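Local coordinates for protein arginine--tRNA ligase (Campylobacter jejuni, PDB 3FNR) that charges tRNA(Arg) with L-arginine at the expense of ATP, releasing AMP and diphosphate, as a monomeric class I aminoacyl-tRNA synthetase, at residues 151-163 with 296-309. The protein carries 1 engineered substitution. Residues are numbered along the deposited sequence; the frame is centred on the assembly and turned at random.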
loop_
_atom_site.group_PDB
_atom_site.type_symbol
_atom_site.label_atom_id
_atom_site.label_comp_id
_atom_site.label_asym_id
_atom_site.label_seq_id
_atom_site.Cartn_x
_atom_site.Cartn_y
_atom_site.Cartn_z
ATOM N N ILE A 151 -13.238 5.664 -2.145
ATOM C CA ILE A 151 -11.801 5.424 -2.097
ATOM C C ILE A 151 -11.466 4.502 -0.921
ATOM O O ILE A 151 -10.713 3.541 -1.078
ATOM C CB ILE A 151 -11.021 6.745 -2.029
ATOM C CG1 ILE A 151 -11.013 7.414 -3.410
ATOM C CG2 ILE A 151 -9.582 6.518 -1.527
ATOM C CD1 ILE A 151 -10.636 8.897 -3.373
ATOM N N LYS A 152 -12.065 4.763 0.236
ATOM C CA LYS A 152 -11.870 3.899 1.401
ATOM C C LYS A 152 -12.246 2.446 1.132
ATOM O O LYS A 152 -11.512 1.536 1.525
ATOM C CB LYS A 152 -12.607 4.436 2.620
ATOM C CG LYS A 152 -11.868 5.577 3.307
ATOM C CD LYS A 152 -12.683 6.138 4.456
ATOM C CE LYS A 152 -12.110 7.449 4.946
ATOM N NZ LYS A 152 -12.730 7.838 6.246
ATOM N N GLN A 153 -13.352 2.226 0.424
ATOM C CA GLN A 153 -13.750 0.852 0.103
ATOM C C GLN A 153 -12.955 0.221 -1.045
ATOM O O GLN A 153 -12.769 -0.996 -1.060
ATOM C CB GLN A 153 -15.279 0.689 -0.039
ATOM C CG GLN A 153 -15.954 1.576 -1.058
ATOM C CD GLN A 153 -17.447 1.775 -0.793
ATOM O OE1 GLN A 153 -18.216 2.023 -1.715
ATOM N NE2 GLN A 153 -17.855 1.669 0.468
ATOM N N ASN A 154 -12.463 1.054 -1.970
ATOM C CA ASN A 154 -11.474 0.643 -2.978
ATOM C C ASN A 154 -10.246 0.049 -2.299
ATOM O O ASN A 154 -9.750 -0.993 -2.705
ATOM C CB ASN A 154 -11.012 1.826 -3.835
ATOM C CG ASN A 154 -11.986 2.199 -4.930
ATOM O OD1 ASN A 154 -11.683 3.070 -5.750
ATOM N ND2 ASN A 154 -13.150 1.553 -4.965
ATOM N N LEU A 155 -9.781 0.724 -1.251
ATOM C CA LEU A 155 -8.655 0.275 -0.452
ATOM C C LEU A 155 -8.988 -0.946 0.403
ATOM O O LEU A 155 -8.157 -1.830 0.572
ATOM C CB LEU A 155 -8.165 1.417 0.449
ATOM C CG LEU A 155 -7.417 2.570 -0.228
ATOM C CD1 LEU A 155 -7.203 3.724 0.747
ATOM C CD2 LEU A 155 -6.089 2.087 -0.804
ATOM N N GLU A 156 -10.201 -0.987 0.948
ATOM C CA GLU A 156 -10.622 -2.099 1.795
ATOM C C GLU A 156 -10.724 -3.385 0.979
ATOM O O GLU A 156 -10.461 -4.471 1.485
ATOM C CB GLU A 156 -11.961 -1.784 2.457
ATOM C CG GLU A 156 -12.020 -2.090 3.949
ATOM C CD GLU A 156 -12.154 -3.571 4.271
ATOM O OE1 GLU A 156 -11.116 -4.265 4.384
ATOM O OE2 GLU A 156 -13.303 -4.033 4.448
ATOM N N GLN A 157 -11.108 -3.241 -0.286
ATOM C CA GLN A 157 -11.149 -4.345 -1.242
ATOM C C GLN A 157 -9.780 -5.010 -1.407
ATOM O O GLN A 157 -9.693 -6.225 -1.568
ATOM C CB GLN A 157 -11.652 -3.843 -2.592
ATOM C CG GLN A 157 -12.220 -4.922 -3.482
ATOM C CD GLN A 157 -12.722 -4.382 -4.805
ATOM O OE1 GLN A 157 -12.650 -3.183 -5.070
ATOM N NE2 GLN A 157 -13.245 -5.269 -5.643
ATOM N N ALA A 158 -8.719 -4.208 -1.340
ATOM C CA ALA A 158 -7.347 -4.708 -1.403
ATOM C C ALA A 158 -6.740 -4.934 -0.019
ATOM O O ALA A 158 -5.514 -5.055 0.115
ATOM C CB ALA A 158 -6.494 -3.766 -2.196
ATOM N N LYS A 159 -7.601 -5.000 0.999
ATOM C CA LYS A 159 -7.212 -5.241 2.400
ATOM C C LYS A 159 -6.370 -4.106 3.011
ATOM O O LYS A 159 -5.522 -4.336 3.886
ATOM C CB LYS A 159 -6.530 -6.617 2.584
ATOM C CG LYS A 159 -7.253 -7.802 1.924
ATOM C CD LYS A 159 -8.544 -8.178 2.646
ATOM C CE LYS A 159 -9.341 -9.230 1.865
ATOM N NZ LYS A 159 -9.930 -8.707 0.591
ATOM N N ILE A 160 -6.628 -2.882 2.554
ATOM C CA ILE A 160 -5.895 -1.708 3.017
ATOM C C ILE A 160 -6.792 -0.766 3.812
ATOM O O ILE A 160 -7.820 -0.303 3.317
ATOM C CB ILE A 160 -5.235 -0.945 1.834
ATOM C CG1 ILE A 160 -4.268 -1.874 1.083
ATOM C CG2 ILE A 160 -4.529 0.323 2.332
ATOM C CD1 ILE A 160 -3.941 -1.444 -0.360
ATOM N N LYS A 161 -6.400 -0.503 5.054
ATOM C CA LYS A 161 -7.032 0.529 5.875
ATOM C C LYS A 161 -5.964 1.522 6.331
ATOM O O LYS A 161 -4.913 1.119 6.822
ATOM C CB LYS A 161 -7.711 -0.092 7.095
ATOM C CG LYS A 161 -8.950 -0.916 6.792
ATOM C CD LYS A 161 -9.519 -1.510 8.076
ATOM C CE LYS A 161 -10.739 -2.384 7.810
ATOM N NZ LYS A 161 -11.919 -1.582 7.394
ATOM N N ILE A 162 -6.228 2.812 6.147
ATOM C CA ILE A 162 -5.307 3.873 6.567
ATOM C C ILE A 162 -5.840 4.518 7.859
ATOM O O ILE A 162 -7.040 4.739 8.001
ATOM C CB ILE A 162 -5.072 4.885 5.416
ATOM C CG1 ILE A 162 -4.336 4.190 4.255
ATOM C CG2 ILE A 162 -4.277 6.108 5.880
ATOM C CD1 ILE A 162 -4.093 5.067 3.039
ATOM N N ASP A 163 -4.949 4.778 8.812
ATOM C CA ASP A 163 -5.357 5.127 10.172
ATOM C C ASP A 163 -5.796 6.580 10.407
ATOM O O ASP A 163 -6.416 6.885 11.430
ATOM C CB ASP A 163 -4.266 4.713 11.164
ATOM C CG ASP A 163 -4.186 3.199 11.349
ATOM O OD1 ASP A 163 -4.971 2.470 10.705
ATOM O OD2 ASP A 163 -3.346 2.732 12.142
ATOM N N MET A 296 -8.473 0.656 -10.143
ATOM C CA MET A 296 -7.952 -0.346 -9.207
ATOM C C MET A 296 -9.026 -1.396 -8.911
ATOM O O MET A 296 -8.744 -2.595 -8.888
ATOM C CB MET A 296 -7.476 0.342 -7.917
ATOM C CG MET A 296 -6.847 -0.573 -6.874
ATOM S SD MET A 296 -6.246 0.333 -5.436
ATOM C CE MET A 296 -6.748 -0.743 -4.135
ATOM N N SER A 297 -10.251 -0.906 -8.734
ATOM C CA SER A 297 -11.462 -1.684 -8.509
ATOM C C SER A 297 -11.733 -2.733 -9.583
ATOM O O SER A 297 -12.101 -3.865 -9.265
ATOM C CB SER A 297 -12.651 -0.724 -8.473
ATOM O OG SER A 297 -13.562 -1.091 -7.465
ATOM N N ASP A 298 -11.571 -2.342 -10.846
ATOM C CA ASP A 298 -11.815 -3.227 -11.979
ATOM C C ASP A 298 -10.820 -4.383 -12.005
ATOM O O ASP A 298 -11.196 -5.527 -12.269
ATOM C CB ASP A 298 -11.742 -2.447 -13.296
ATOM C CG ASP A 298 -12.953 -1.545 -13.521
ATOM O OD1 ASP A 298 -12.866 -0.663 -14.405
ATOM O OD2 ASP A 298 -13.984 -1.710 -12.830
ATOM N N VAL A 299 -9.559 -4.069 -11.719
ATOM C CA VAL A 299 -8.488 -5.063 -11.666
ATOM C C VAL A 299 -8.700 -6.052 -10.513
ATOM O O VAL A 299 -8.567 -7.261 -10.710
ATOM C CB VAL A 299 -7.098 -4.375 -11.622
ATOM C CG1 VAL A 299 -5.978 -5.375 -11.356
ATOM C CG2 VAL A 299 -6.841 -3.615 -12.940
ATOM N N VAL A 300 -9.072 -5.552 -9.332
ATOM C CA VAL A 300 -9.363 -6.425 -8.183
ATOM C C VAL A 300 -10.587 -7.307 -8.451
ATOM O O VAL A 300 -10.630 -8.460 -8.023
ATOM C CB VAL A 300 -9.529 -5.651 -6.842
ATOM C CG1 VAL A 300 -9.719 -6.624 -5.670
ATOM C CG2 VAL A 300 -8.330 -4.796 -6.559
ATOM N N ASP A 301 -11.565 -6.771 -9.179
ATOM C CA ASP A 301 -12.738 -7.543 -9.598
ATOM C C ASP A 301 -12.330 -8.732 -10.473
ATOM O O ASP A 301 -12.856 -9.838 -10.329
ATOM C CB ASP A 301 -13.728 -6.654 -10.364
ATOM C CG ASP A 301 -14.539 -5.739 -9.450
ATOM O OD1 ASP A 301 -14.777 -6.104 -8.277
ATOM O OD2 ASP A 301 -14.946 -4.649 -9.916
ATOM N N GLU A 302 -11.367 -8.491 -11.356
ATOM C CA GLU A 302 -10.921 -9.494 -12.303
ATOM C C GLU A 302 -9.952 -10.502 -11.692
ATOM O O GLU A 302 -10.154 -11.707 -11.829
ATOM C CB GLU A 302 -10.295 -8.826 -13.528
ATOM C CG GLU A 302 -10.097 -9.762 -14.711
ATOM C CD GLU A 302 -9.979 -9.027 -16.036
ATOM O OE1 GLU A 302 -9.519 -9.651 -17.014
ATOM O OE2 GLU A 302 -10.351 -7.836 -16.109
ATOM N N ILE A 303 -8.912 -10.021 -11.013
ATOM C CA ILE A 303 -7.857 -10.914 -10.531
ATOM C C ILE A 303 -7.954 -11.324 -9.054
ATOM O O ILE A 303 -7.311 -12.281 -8.635
ATOM C CB ILE A 303 -6.446 -10.374 -10.853
ATOM C CG1 ILE A 303 -6.083 -9.183 -9.953
ATOM C CG2 ILE A 303 -6.328 -10.048 -12.349
ATOM C CD1 ILE A 303 -4.633 -8.760 -10.032
ATOM N N GLY A 304 -8.748 -10.606 -8.265
ATOM C CA GLY A 304 -8.823 -10.892 -6.836
ATOM C C GLY A 304 -7.736 -10.187 -6.048
ATOM O O GLY A 304 -6.690 -9.817 -6.593
ATOM N N SER A 305 -7.994 -10.022 -4.754
ATOM C CA SER A 305 -7.138 -9.263 -3.844
ATOM C C SER A 305 -5.740 -9.854 -3.649
ATOM O O SER A 305 -4.748 -9.122 -3.699
ATOM C CB SER A 305 -7.828 -9.119 -2.485
ATOM O OG SER A 305 -7.053 -8.327 -1.604
ATOM N N ASP A 306 -5.675 -11.165 -3.414
ATOM C CA ASP A 306 -4.402 -11.865 -3.204
ATOM C C ASP A 306 -3.437 -11.647 -4.355
ATOM O O ASP A 306 -2.256 -11.377 -4.129
ATOM C CB ASP A 306 -4.634 -13.363 -3.014
ATOM C CG ASP A 306 -5.514 -13.676 -1.811
ATOM O OD1 ASP A 306 -5.640 -12.822 -0.904
ATOM O OD2 ASP A 306 -6.084 -14.787 -1.771
ATOM N N ALA A 307 -3.956 -11.742 -5.580
ATOM C CA ALA A 307 -3.161 -11.563 -6.780
ATOM C C ALA A 307 -2.619 -10.147 -6.865
ATOM O O ALA A 307 -1.445 -9.967 -7.163
ATOM C CB ALA A 307 -3.973 -11.903 -8.013
ATOM N N LEU A 308 -3.463 -9.153 -6.574
ATOM C CA LEU A 308 -3.035 -7.744 -6.548
ATOM C C LEU A 308 -1.931 -7.534 -5.523
ATOM O O LEU A 308 -0.898 -6.923 -5.822
ATOM C CB LEU A 308 -4.206 -6.800 -6.232
ATOM C CG LEU A 308 -3.883 -5.316 -6.466
ATOM C CD1 LEU A 308 -4.415 -4.844 -7.798
ATOM C CD2 LEU A 308 -4.444 -4.456 -5.357
ATOM N N ARG A 309 -2.149 -8.072 -4.326
ATOM C CA ARG A 309 -1.203 -7.941 -3.242
ATOM C C ARG A 309 0.123 -8.637 -3.560
ATOM O O ARG A 309 1.163 -8.244 -3.043
ATOM C CB ARG A 309 -1.795 -8.487 -1.938
ATOM C CG ARG A 309 -2.991 -7.700 -1.355
ATOM C CD ARG A 309 -2.684 -6.228 -1.107
ATOM N NE ARG A 309 -1.632 -6.028 -0.107
ATOM C CZ ARG A 309 -1.827 -5.574 1.128
ATOM N NH1 ARG A 309 -3.046 -5.268 1.549
ATOM N NH2 ARG A 309 -0.790 -5.431 1.952
HETATM O O HOH W 1 -10.657 1.957 -8.318
HETATM O O HOH W 2 -14.872 1.522 -7.673
HETATM O O HOH W 3 -14.384 -1.190 -4.338
#
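Arg309 leaves its helix with CG beside the backbone N and then bends at chi2 and chi3, which turns the guanidinium edge to the carbonyl of Ala158, just past the end of helix 136-157. There NH1 donates to Ala158 O at 2.9 Å, nearly straight at 160°, with the oxygen lying in the guanidinium plane and NH1 in the carbonyl plane. Lys159 O sits at the same guanidinium edge but farther off, and CG1 of Ile160 packs obliquely against NH1. The other demands on this arginine come from helix 50-65: Asp57 forms a salt bridge with NH1 and Thr58 accepts from NH2, so the group is fixed from several directions.

What Arg309 grips is the C-terminal end of helix 136-157, closed by a Schellman motif in which Lys159, with positive phi, is the C' residue and Ile160 N reaches back to Leu155 O. In this class I catalytic domain the turn leads toward parallel strand 165-167; helix 296-303 runs alongside 151-157, 29° from parallel, while 305-309 meets the turn at 158-160.

Met296, straight through CG and SD, places CE 3.6 Å from Ala158 CB, whose other neighbour is Leu308 CD2 at 3.8 Å. Gln157, extended with CG opposite its backbone N (chi1 -158°), slides its CG past Val300 CG1 at 3.7 Å and brings NE2 to Asp301 OD1 in a weak bond of 3.2 Å, the amide and carboxylate planes well inclined to each other.

Farther along, water joins Asn154 to Ser297: one molecule donates to Asn154 OD1 and accepts from Ser297 N. A second lies between Asn154 ND2 and Ser297 OG; a third donates to Gln157 OE1 at 2.7 Å, touches Ser297 OG and takes only a weak bond from Asn154 ND2. Asn154 OD1 also accepts from the backbone N of Leu45, in the 'HIGH' motif, and Met296 pairs with that same residue through its backbone.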